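Local coordinates for time interval measuring enzyme TIME (Bombyx mori, PDB 2E47), which is regarded as an interval-timing clock protein and probably destroys superoxide radicals as a copper- and zinc-binding superoxide dismutase, at residues A[12-17]-A[21-26]. Numbering follows the deposited sequence.
Sequences AVLSTE and GNITFT. With NAG (2-acetamido-2-deoxy-beta-D-glucopyranose), chain C.
The ring of F25 presents its edge to A12: the backbone N of A12 lies near the ring plane, and CE2 comes within 4.5 Å of A12 CB. The other flat group, the amide of N22, stands beside V13 on the reverse face of the sheet, with OD1 3.6 Å from V13 CG2. With CG1 of V13 anti to the backbone N (chi1 172°), CG2 falls beside that N and is the branch that comes closest to OD1. N22 ND2 is bonded covalently to C1 of an N-acetylglucosamine, so the amide carries an N-linked sugar on the outer side of the hairpin; S58 of the second subunit packs on both V13 and N22. On the inward face, CD2, one of the two methyls of L14, meets the terminal CD1 of I23 at 3.8 Å, while I39 and A149 also touch L14. The backbones run antiparallel, with A12–I23 and L14–G21 as hydrogen-bonded pairs flanking the non-hydrogen-bonded pair V13–N22. A12 N gives a 2.8 Å bond to I23 O, and I23 N returns one of 2.9 Å to A12 O. L14 and G21 exchange a second pair, L14 N to G21 O at 2.9 Å and G21 N to L14 O at 3.0 Å. G21 O also receives a CA-H contact from V13. Strands 9-15 and 20-27 thus form the first beta hairpin of the Greek-key beta-barrel of Cu,Zn superoxide dismutases, its apolar face turned into the barrel and its glycosylated face outward.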
ATOM      1  N   ALA A  12      -7.492  -0.939  -2.031  1.00 19.38           N
ATOM      2  CA  ALA A  12      -6.670  -2.088  -1.537  1.00 19.96           C
ATOM      3  C   ALA A  12      -7.038  -3.222  -2.436  1.00 19.98           C
ATOM      4  O   ALA A  12      -8.228  -3.369  -2.789  1.00 21.31           O
ATOM      5  CB  ALA A  12      -7.076  -2.490  -0.095  1.00 16.07           C
ATOM      6  N   VAL A  13      -6.080  -4.054  -2.773  1.00 19.40           N
ATOM      7  CA  VAL A  13      -6.357  -5.187  -3.629  1.00 19.26           C
ATOM      8  C   VAL A  13      -6.038  -6.425  -2.850  1.00 18.99           C
ATOM      9  O   VAL A  13      -4.993  -6.515  -2.272  1.00 18.73           O
ATOM     10  CB  VAL A  13      -5.510  -5.094  -4.972  1.00 19.78           C
ATOM     11  CG1 VAL A  13      -5.632  -6.307  -5.762  1.00 21.11           C
ATOM     12  CG2 VAL A  13      -5.972  -3.856  -5.829  1.00 19.98           C
ATOM     13  N   LEU A  14      -6.941  -7.380  -2.817  1.00 20.25           N
ATOM     14  CA  LEU A  14      -6.683  -8.718  -2.248  1.00 22.37           C
ATOM     15  C   LEU A  14      -6.344  -9.693  -3.408  1.00 26.19           C
ATOM     16  O   LEU A  14      -7.058  -9.689  -4.411  1.00 24.24           O
ATOM     17  CB  LEU A  14      -8.006  -9.171  -1.675  1.00 22.92           C
ATOM     18  CG  LEU A  14      -8.319  -8.847  -0.202  1.00 25.36           C
ATOM     19  CD1 LEU A  14      -7.397  -7.835   0.415  1.00 21.04           C
ATOM     20  CD2 LEU A  14      -9.779  -8.685   0.178  1.00 22.21           C
ATOM     21  N   SER A  15      -5.294 -10.508  -3.284  1.00 27.95           N
ATOM     22  CA  SER A  15      -4.904 -11.361  -4.360  1.00 31.79           C
ATOM     23  C   SER A  15      -4.110 -12.564  -3.781  1.00 31.83           C
ATOM     24  O   SER A  15      -2.954 -12.405  -3.347  1.00 31.78           O
ATOM     25  CB  SER A  15      -4.061 -10.581  -5.407  1.00 31.02           C
ATOM     26  OG  SER A  15      -4.085 -11.299  -6.652  1.00 39.49           O
ATOM     27  N   THR A  16      -4.770 -13.727  -3.805  1.00 31.30           N
ATOM     28  CA  THR A  16      -4.356 -14.984  -3.218  1.00 31.83           C
ATOM     29  C   THR A  16      -4.623 -16.036  -4.353  1.00 32.59           C
ATOM     30  O   THR A  16      -5.216 -15.673  -5.390  1.00 30.40           O
ATOM     31  CB  THR A  16      -5.233 -15.132  -1.945  1.00 32.26           C
ATOM     32  OG1 THR A  16      -4.515 -14.635  -0.788  1.00 38.35           O
ATOM     33  CG2 THR A  16      -5.821 -16.444  -1.674  1.00 31.17           C
ATOM     34  N   GLU A  17      -4.166 -17.287  -4.175  1.00 32.44           N
ATOM     35  CA  GLU A  17      -4.532 -18.368  -5.073  1.00 35.09           C
ATOM     36  C   GLU A  17      -6.060 -18.487  -5.152  1.00 34.96           C
ATOM     37  O   GLU A  17      -6.611 -18.743  -6.245  1.00 34.21           O
ATOM     38  CB  GLU A  17      -3.974 -19.722  -4.594  1.00 36.21           C
ATOM     39  CG  GLU A  17      -2.463 -19.969  -4.846  1.00 43.28           C
ATOM     40  CD  GLU A  17      -1.976 -19.435  -6.205  1.00 51.28           C
ATOM     41  OE1 GLU A  17      -2.324 -20.024  -7.270  1.00 55.16           O
ATOM     42  OE2 GLU A  17      -1.235 -18.426  -6.204  1.00 53.82           O
ATOM     43  N   GLY A  21     -10.059  -9.540  -4.888  1.00 24.84           N
ATOM     44  CA  GLY A  21     -10.955  -8.417  -4.773  1.00 24.44           C
ATOM     45  C   GLY A  21     -10.298  -7.080  -4.864  1.00 24.54           C
ATOM     46  O   GLY A  21      -9.075  -6.972  -4.795  1.00 25.02           O
ATOM     47  N   ASN A  22     -11.133  -6.065  -5.064  1.00 25.42           N
ATOM     48  CA  ASN A  22     -10.757  -4.651  -5.012  1.00 26.08           C
ATOM     49  C   ASN A  22     -11.683  -4.024  -4.007  1.00 25.00           C
ATOM     50  O   ASN A  22     -12.903  -4.269  -4.052  1.00 24.28           O
ATOM     51  CB  ASN A  22     -11.049  -3.949  -6.356  1.00 28.80           C
ATOM     52  CG  ASN A  22     -10.302  -4.614  -7.534  1.00 35.55           C
ATOM     53  OD1 ASN A  22      -9.058  -4.705  -7.492  1.00 35.05           O
ATOM     54  ND2 ASN A  22     -11.061  -5.150  -8.528  1.00 43.65           N
ATOM     55  N   ILE A  23     -11.109  -3.208  -3.138  1.00 23.25           N
ATOM     56  CA  ILE A  23     -11.871  -2.375  -2.181  1.00 23.61           C
ATOM     57  C   ILE A  23     -11.431  -0.944  -2.303  1.00 23.24           C
ATOM     58  O   ILE A  23     -10.250  -0.667  -2.161  1.00 20.91           O
ATOM     59  CB  ILE A  23     -11.718  -2.901  -0.722  1.00 25.08           C
ATOM     60  CG1 ILE A  23     -12.170  -4.368  -0.668  1.00 25.29           C
ATOM     61  CG2 ILE A  23     -12.593  -2.044   0.323  1.00 24.25           C
ATOM     62  CD1 ILE A  23     -11.023  -5.253  -0.822  1.00 32.84           C
ATOM     63  N   THR A  24     -12.407  -0.057  -2.550  1.00 21.24           N
ATOM     64  CA  THR A  24     -12.211   1.317  -2.869  1.00 21.31           C
ATOM     65  C   THR A  24     -12.753   2.177  -1.682  1.00 20.88           C
ATOM     66  O   THR A  24     -13.753   1.809  -1.106  1.00 18.73           O
ATOM     67  CB  THR A  24     -13.010   1.538  -4.198  1.00 23.66           C
ATOM     68  OG1 THR A  24     -12.131   1.410  -5.362  1.00 30.33           O
ATOM     69  CG2 THR A  24     -13.790   2.713  -4.215  1.00 24.29           C
ATOM     70  N   PHE A  25     -12.128   3.311  -1.373  1.00 18.90           N
ATOM     71  CA  PHE A  25     -12.569   4.154  -0.242  1.00 20.61           C
ATOM     72  C   PHE A  25     -12.744   5.537  -0.791  1.00 21.79           C
ATOM     73  O   PHE A  25     -11.802   6.068  -1.328  1.00 21.95           O
ATOM     74  CB  PHE A  25     -11.457   4.208   0.801  1.00 19.85           C
ATOM     75  CG  PHE A  25     -11.086   2.854   1.370  1.00 20.25           C
ATOM     76  CD1 PHE A  25     -11.617   2.453   2.600  1.00 25.21           C
ATOM     77  CD2 PHE A  25     -10.248   1.995   0.679  1.00 21.23           C
ATOM     78  CE1 PHE A  25     -11.301   1.219   3.130  1.00 25.89           C
ATOM     79  CE2 PHE A  25      -9.904   0.727   1.185  1.00 23.53           C
ATOM     80  CZ  PHE A  25     -10.415   0.340   2.428  1.00 21.03           C
ATOM     81  N   THR A  26     -13.892   6.165  -0.613  1.00 22.93           N
ATOM     82  CA  THR A  26     -14.125   7.464  -1.202  1.00 25.56           C
ATOM     83  C   THR A  26     -14.796   8.308  -0.158  1.00 26.94           C
ATOM     84  O   THR A  26     -15.714   7.849   0.527  1.00 28.19           O
ATOM     85  CB  THR A  26     -15.013   7.331  -2.485  1.00 26.76           C
ATOM     86  OG1 THR A  26     -16.266   6.802  -2.102  1.00 33.93           O
ATOM     87  CG2 THR A  26     -14.502   6.246  -3.350  1.00 24.64           C
TER
HETATM   88  C1  NAG C   1     -10.755  -4.711  -9.887  1.00 59.31           C
HETATM   89  C2  NAG C   1     -10.627  -3.473 -10.800  1.00 67.55           C
HETATM   90  C3  NAG C   1     -10.643  -3.806 -12.307  1.00 70.91           C
HETATM   91  C4  NAG C   1     -10.193  -5.202 -12.754  1.00 74.69           C
HETATM   92  C5  NAG C   1     -10.052  -6.219 -11.618  1.00 72.96           C
HETATM   93  C6  NAG C   1      -8.913  -7.208 -11.897  1.00 74.31           C
HETATM   94  C7  NAG C   1     -11.405  -1.214  -9.954  1.00 69.84           C
HETATM   95  C8  NAG C   1     -10.428  -1.159  -8.836  1.00 69.46           C
HETATM   96  N2  NAG C   1     -11.637  -2.419 -10.530  1.00 69.26           N
HETATM   97  O3  NAG C   1      -9.923  -2.826 -13.027  1.00 69.01           O
HETATM   98  O4  NAG C   1     -11.277  -5.668 -13.526  1.00 84.03           O
HETATM   99  O5  NAG C   1      -9.792  -5.606 -10.363  1.00 66.64           O
HETATM  100  O6  NAG C   1      -9.065  -7.905 -13.120  1.00 75.88           O
HETATM  101  O7  NAG C   1     -11.936  -0.149 -10.271  1.00 70.39           O